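Delta toxin (Clostridium perfringens, PDB 2YGT) acts as a haemolytic beta-pore-forming toxin, probably assembling on target cells into a beta-barrel that crosses the membrane. Local coordinates at residues A[111-116]-A[171-176]; A[157-162]-A[175-180]. All blocks are in the same frame, centred on the assembly; numbering follows the deposited sequence.

Contact 1. Residues A[111-116]-A[171-176]; sequences SVPKNT and ASWNTE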
loop_
_atom_site.group_PDB
_atom_site.type_symbol
_atom_site.label_atom_id
_atom_site.label_comp_id
_atom_site.label_asym_id
_atom_site.label_seq_id
_atom_site.Cartn_x
_atom_site.Cartn_y
_atom_site.Cartn_z
ATOM N N SER A 111 0.622 11.776 5.653
ATOM C CA SER A 111 0.766 10.439 5.089
ATOM C C SER A 111 1.182 10.480 3.622
ATOM O O SER A 111 1.042 11.502 2.950
ATOM C CB SER A 111 -0.538 9.649 5.244
ATOM O OG SER A 111 -1.621 10.303 4.609
ATOM N N VAL A 112 1.696 9.360 3.134
ATOM C CA VAL A 112 2.083 9.233 1.737
ATOM C C VAL A 112 1.780 7.810 1.284
ATOM O O VAL A 112 1.814 6.885 2.099
ATOM C CB VAL A 112 3.582 9.519 1.544
ATOM C CG1 VAL A 112 3.853 11.020 1.604
ATOM C CG2 VAL A 112 4.403 8.769 2.586
ATOM N N PRO A 113 1.485 7.621 -0.015
ATOM C CA PRO A 113 1.451 8.626 -1.088
ATOM C C PRO A 113 0.299 9.620 -0.947
ATOM O O PRO A 113 -0.708 9.316 -0.306
ATOM C CB PRO A 113 1.249 7.786 -2.360
ATOM C CG PRO A 113 1.542 6.373 -1.966
ATOM C CD PRO A 113 1.199 6.268 -0.522
ATOM N N LYS A 114 0.456 10.798 -1.547
ATOM C CA LYS A 114 -0.589 11.816 -1.543
ATOM C C LYS A 114 -1.345 11.786 -2.858
ATOM O O LYS A 114 -0.810 11.354 -3.878
ATOM C CB LYS A 114 0.007 13.212 -1.373
ATOM C CG LYS A 114 0.818 13.410 -0.117
ATOM C CD LYS A 114 1.425 14.802 -0.107
ATOM C CE LYS A 114 2.323 15.006 1.089
ATOM N NZ LYS A 114 2.998 16.327 1.035
ATOM N N ASN A 115 -2.586 12.259 -2.824
ATOM C CA ASN A 115 -3.403 12.386 -4.023
ATOM C C ASN A 115 -3.332 11.149 -4.912
ATOM O O ASN A 115 -3.713 10.055 -4.494
ATOM C CB ASN A 115 -3.005 13.641 -4.805
ATOM C CG ASN A 115 -3.180 14.913 -3.990
ATOM O OD1 ASN A 115 -2.307 15.782 -3.975
ATOM N ND2 ASN A 115 -4.311 15.022 -3.298
ATOM N N THR A 116 -2.835 11.323 -6.132
ATOM C CA THR A 116 -2.769 10.224 -7.088
ATOM C C THR A 116 -1.364 10.039 -7.654
ATOM O O THR A 116 -0.684 11.010 -7.985
ATOM C CB THR A 116 -3.763 10.429 -8.253
ATOM O OG1 THR A 116 -5.087 10.598 -7.733
ATOM C CG2 THR A 116 -3.744 9.229 -9.187
ATOM N N ALA A 171 -6.024 7.062 7.042
ATOM C CA ALA A 171 -5.383 7.227 5.746
ATOM C C ALA A 171 -5.690 5.992 4.910
ATOM O O ALA A 171 -5.451 4.870 5.352
ATOM C CB ALA A 171 -3.885 7.402 5.916
ATOM N N SER A 172 -6.223 6.204 3.709
ATOM C CA SER A 172 -6.667 5.109 2.855
ATOM C C SER A 172 -6.115 5.220 1.437
ATOM O O SER A 172 -6.056 6.313 0.873
ATOM C CB SER A 172 -8.190 5.083 2.795
ATOM O OG SER A 172 -8.738 5.170 4.090
ATOM N N TRP A 173 -5.736 4.085 0.858
ATOM C CA TRP A 173 -5.217 4.065 -0.504
ATOM C C TRP A 173 -5.909 3.011 -1.359
ATOM O O TRP A 173 -6.132 1.882 -0.922
ATOM C CB TRP A 173 -3.708 3.813 -0.509
ATOM C CG TRP A 173 -2.907 4.861 0.192
ATOM C CD1 TRP A 173 -2.379 5.994 -0.355
ATOM C CD2 TRP A 173 -2.535 4.870 1.574
ATOM N NE1 TRP A 173 -1.700 6.711 0.605
ATOM C CE2 TRP A 173 -1.783 6.042 1.798
ATOM C CE3 TRP A 173 -2.766 4.000 2.645
ATOM C CZ2 TRP A 173 -1.263 6.367 3.048
ATOM C CZ3 TRP A 173 -2.248 4.326 3.886
ATOM C CH2 TRP A 173 -1.505 5.498 4.077
ATOM N N ASN A 174 -6.252 3.400 -2.580
ATOM C CA ASN A 174 -6.752 2.469 -3.581
ATOM C C ASN A 174 -5.712 2.288 -4.672
ATOM O O ASN A 174 -5.308 3.250 -5.329
ATOM C CB ASN A 174 -8.056 2.974 -4.201
ATOM C CG ASN A 174 -9.273 2.620 -3.368
ATOM O OD1 ASN A 174 -9.197 1.805 -2.448
ATOM N ND2 ASN A 174 -10.410 3.226 -3.695
ATOM N N THR A 175 -5.267 1.051 -4.851
ATOM C CA THR A 175 -4.408 0.709 -5.973
ATOM C C THR A 175 -5.213 -0.121 -6.969
ATOM O O THR A 175 -5.431 -1.319 -6.772
ATOM C CB THR A 175 -3.153 -0.040 -5.515
ATOM O OG1 THR A 175 -2.439 0.778 -4.581
ATOM C CG2 THR A 175 -2.256 -0.346 -6.698
ATOM N N GLU A 176 -5.656 0.537 -8.035
ATOM C CA GLU A 176 -6.578 -0.059 -8.991
ATOM C C GLU A 176 -5.973 -0.144 -10.388
ATOM O O GLU A 176 -5.208 0.729 -10.798
ATOM C CB GLU A 176 -7.867 0.760 -9.034
ATOM C CG GLU A 176 -8.978 0.149 -9.872
ATOM C CD GLU A 176 -10.260 0.959 -9.804
ATOM O OE1 GLU A 176 -10.427 1.732 -8.835
ATOM O OE2 GLU A 176 -11.099 0.824 -10.719
#

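Contact 2. Residues A[157-162]-A[175-180]; sequences PDYNTI and TEFAET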
loop_
_atom_site.group_PDB
_atom_site.type_symbol
_atom_site.label_atom_id
_atom_site.label_comp_id
_atom_site.label_asym_id
_atom_site.label_seq_id
_atom_site.Cartn_x
_atom_site.Cartn_y
_atom_site.Cartn_z
ATOM N N PRO A 157 3.095 -1.683 -11.645
ATOM C CA PRO A 157 2.943 -1.715 -13.104
ATOM C C PRO A 157 1.484 -1.865 -13.529
ATOM O O PRO A 157 0.803 -2.784 -13.073
ATOM C CB PRO A 157 3.754 -2.958 -13.514
ATOM C CG PRO A 157 3.963 -3.726 -12.232
ATOM C CD PRO A 157 4.108 -2.654 -11.202
ATOM N N ASP A 158 1.019 -0.953 -14.378
ATOM C CA ASP A 158 -0.332 -1.000 -14.933
ATOM C C ASP A 158 -1.422 -0.597 -13.943
ATOM O O ASP A 158 -2.606 -0.619 -14.278
ATOM C CB ASP A 158 -0.636 -2.382 -15.518
ATOM C CG ASP A 158 0.289 -2.744 -16.660
ATOM O OD1 ASP A 158 0.993 -1.842 -17.159
ATOM O OD2 ASP A 158 0.312 -3.929 -17.058
ATOM N N TYR A 159 -1.019 -0.232 -12.730
ATOM C CA TYR A 159 -1.957 0.212 -11.704
ATOM C C TYR A 159 -1.691 1.658 -11.305
ATOM O O TYR A 159 -0.597 2.181 -11.513
ATOM C CB TYR A 159 -1.853 -0.672 -10.456
ATOM C CG TYR A 159 -2.460 -2.049 -10.600
ATOM C CD1 TYR A 159 -1.892 -2.998 -11.447
ATOM C CD2 TYR A 159 -3.592 -2.409 -9.871
ATOM C CE1 TYR A 159 -2.445 -4.262 -11.572
ATOM C CE2 TYR A 159 -4.147 -3.671 -9.991
ATOM C CZ TYR A 159 -3.571 -4.592 -10.840
ATOM O OH TYR A 159 -4.128 -5.849 -10.955
ATOM N N ASN A 160 -2.703 2.298 -10.728
ATOM C CA ASN A 160 -2.543 3.616 -10.130
ATOM C C ASN A 160 -2.918 3.585 -8.654
ATOM O O ASN A 160 -3.733 2.764 -8.228
ATOM C CB ASN A 160 -3.398 4.656 -10.857
ATOM C CG ASN A 160 -2.865 4.994 -12.238
ATOM O OD1 ASN A 160 -3.366 5.901 -12.902
ATOM N ND2 ASN A 160 -1.844 4.267 -12.678
ATOM N N THR A 161 -2.323 4.481 -7.876
ATOM C CA THR A 161 -2.651 4.592 -6.460
ATOM C C THR A 161 -3.284 5.946 -6.163
ATOM O O THR A 161 -2.757 6.993 -6.541
ATOM C CB THR A 161 -1.407 4.401 -5.559
ATOM O OG1 THR A 161 -0.881 3.080 -5.743
ATOM C CG2 THR A 161 -1.773 4.592 -4.095
ATOM N N ILE A 162 -4.428 5.920 -5.493
ATOM C CA ILE A 162 -5.073 7.147 -5.061
ATOM C C ILE A 162 -5.351 7.100 -3.564
ATOM O O ILE A 162 -5.812 6.087 -3.040
ATOM C CB ILE A 162 -6.394 7.382 -5.814
ATOM C CG1 ILE A 162 -7.141 8.575 -5.216
ATOM C CG2 ILE A 162 -7.261 6.142 -5.757
ATOM C CD1 ILE A 162 -8.302 9.047 -6.053
ATOM N N THR A 175 -5.267 1.051 -4.851
ATOM C CA THR A 175 -4.408 0.709 -5.973
ATOM C C THR A 175 -5.213 -0.121 -6.969
ATOM O O THR A 175 -5.431 -1.319 -6.772
ATOM C CB THR A 175 -3.153 -0.040 -5.515
ATOM O OG1 THR A 175 -2.439 0.778 -4.581
ATOM C CG2 THR A 175 -2.256 -0.346 -6.698
ATOM N N GLU A 176 -5.656 0.537 -8.035
ATOM C CA GLU A 176 -6.578 -0.059 -8.991
ATOM C C GLU A 176 -5.973 -0.144 -10.388
ATOM O O GLU A 176 -5.208 0.729 -10.798
ATOM C CB GLU A 176 -7.867 0.760 -9.034
ATOM C CG GLU A 176 -8.978 0.149 -9.872
ATOM C CD GLU A 176 -10.260 0.959 -9.804
ATOM O OE1 GLU A 176 -10.427 1.732 -8.835
ATOM O OE2 GLU A 176 -11.099 0.824 -10.719
ATOM N N PHE A 177 -6.328 -1.200 -11.114
ATOM C CA PHE A 177 -5.826 -1.393 -12.469
ATOM C C PHE A 177 -6.170 -0.188 -13.338
ATOM O O PHE A 177 -7.274 0.354 -13.262
ATOM C CB PHE A 177 -6.379 -2.683 -13.093
ATOM C CG PHE A 177 -5.767 -3.015 -14.428
ATOM C CD1 PHE A 177 -6.315 -2.518 -15.600
ATOM C CD2 PHE A 177 -4.631 -3.805 -14.512
ATOM C CE1 PHE A 177 -5.744 -2.804 -16.826
ATOM C CE2 PHE A 177 -4.060 -4.098 -15.737
ATOM C CZ PHE A 177 -4.620 -3.595 -16.897
ATOM N N ALA A 178 -5.219 0.229 -14.164
ATOM C CA ALA A 178 -5.411 1.405 -14.998
ATOM C C ALA A 178 -5.643 1.028 -16.456
ATOM O O ALA A 178 -6.752 1.175 -16.971
ATOM C CB ALA A 178 -4.221 2.356 -14.869
ATOM N N GLU A 179 -4.598 0.531 -17.113
ATOM C CA GLU A 179 -4.660 0.255 -18.543
ATOM C C GLU A 179 -3.458 -0.566 -19.002
ATOM O O GLU A 179 -2.330 -0.321 -18.570
ATOM C CB GLU A 179 -4.728 1.568 -19.325
ATOM C CG GLU A 179 -4.804 1.396 -20.832
ATOM C CD GLU A 179 -5.010 2.715 -21.555
ATOM O OE1 GLU A 179 -5.981 3.435 -21.234
ATOM O OE2 GLU A 179 -4.192 3.028 -22.441
ATOM N N THR A 180 -3.704 -1.535 -19.878
ATOM C CA THR A 180 -2.646 -2.401 -20.384
ATOM C C THR A 180 -1.713 -1.628 -21.307
ATOM O O THR A 180 -2.047 -0.535 -21.752
ATOM C CB THR A 180 -3.224 -3.624 -21.149
ATOM O OG1 THR A 180 -3.733 -3.198 -22.419
ATOM C CG2 THR A 180 -4.331 -4.292 -20.351
HETATM O O HOH W 1 0.119 0.603 -18.240
#

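Contact 1. Residues A[111-116]-A[171-176]
The indole of Trp173 presents its N-H edge to Pro113: the carbonyl group of the proline lies at that edge, with Pro113 O only 5° out of the ring plane. Over one face of the indole, offset toward the rim, sits the backbone carbon of Ala171, consistent with Trp173 CG standing beside its own backbone N (chi1 -62°), toward the preceding residues. Trp173 NE1 donates to Pro113 O over 2.9 Å with an N-H...O angle of 161°, and the donor lies in the carbonyl plane on a lone pair. A cis peptide bond before Pro113 sets Val112 O and Pro113 CD on the same side of that bond, and both meet the indole: Pro113 CD lies 3.1 Å from Trp173 NE1, and Val112 O lies 3.3 Å from Trp173 CZ2. In this toxin of the leukocidin/hemolysin type the contact joins two sheets. Pro113 is in the loop leaving strand 107-112, at the edge of one; strand 170-177 runs in the other. The CA separation of 7.0 Å between Ser111 and Ala171 is too wide for strand pairing, and no backbone hydrogen bond joins the segments; the Trp173 side chain spans the gap to backbone carbonyls and the Pro113 ring. Phe229, from the strand next to 107-112, stacks on the indole. Ser111 CB approaches Trp173 CZ2 at 4.0 Å; at the start of both segments Ser111 OG rests 3.9 Å from Ala171 CB. That hydroxyl is hydrogen-bonded to Gln163 and weakly to Asp166, which, like Asp110, has been seen to bind zinc in this protein.

Contact 2. Residues A[157-162]-A[175-180]
Thr161 OG1 is held by three groups: Thr175 OG1 across the contact, at 3.0 Å, and the side chains of Gln156 and Tyr154 just upstream. Thr161 and Thr175 form a non-hydrogen-bonded pair in the antiparallel beta hairpin of strands 159-166 and 170-177, whose short segments here run at 148° to one another. The next pair, Asn160 with Glu176, carries the reciprocal backbone bonds: Asn160 N to Glu176 O at 3.0 Å, and Glu176 N to Asn160 O at 2.9 Å. Beyond Tyr159 and Phe177 the pairing is prolonged by Ala178 N, which donates to Asp158 O over 2.7 Å, although these two residues already belong to the loops.

Between those bonds the side chains of Tyr159 and Phe177 diverge at their roots, yet their rings make an edge-to-face pair. The edge of Phe177 is turned toward the face of Tyr159, with the planes at 83° and the centroids 5.4 Å apart. Phe177 CA also lies over the Tyr159 ring, 3.8 Å from the centroid, as a CH-pi contact. Asp158 O in turn sits over one face of the Phe177 ring. Outside the hairpin, Tyr159 OH bonds to Pro90 O, and Trp89 and Phe198 meet Phe177 edge-to-face, so this aromatic pair is built into the protein interior. On the face opposite Thr161 and Thr175 lie Asn160 and Glu176. Asn160 ND2 donates to Tyr159 O from above the plane of that carbonyl, which fixes the amide, and the amide also packs on Ala178 CB. At the loop end, one water donates both to Asp158 OD1 at 2.8 Å and to Glu179 O at 2.6 Å.

Overall arrangement
Both contacts use strand 170-177 and share Thr175 and Glu176, but they exploit it differently. Contact 1 is wholly buried and crosses between two sheets, relying on side-chain packing and an indole N-H bonded to a backbone carbonyl near a zinc-binding region. Contact 2 pairs neighbouring strands within a single sheet; backbone hydrogen bonds dominate, it buries 475 Å² against 179 Å² for contact 1, and its loop end is only partly buried. The two meet directly: Asn174 N lies 2.8 Å from Ile162 O, a probable hydrogen bond that carries the hairpin pairing onward, and Thr116 CG2 packs against Thr161 O.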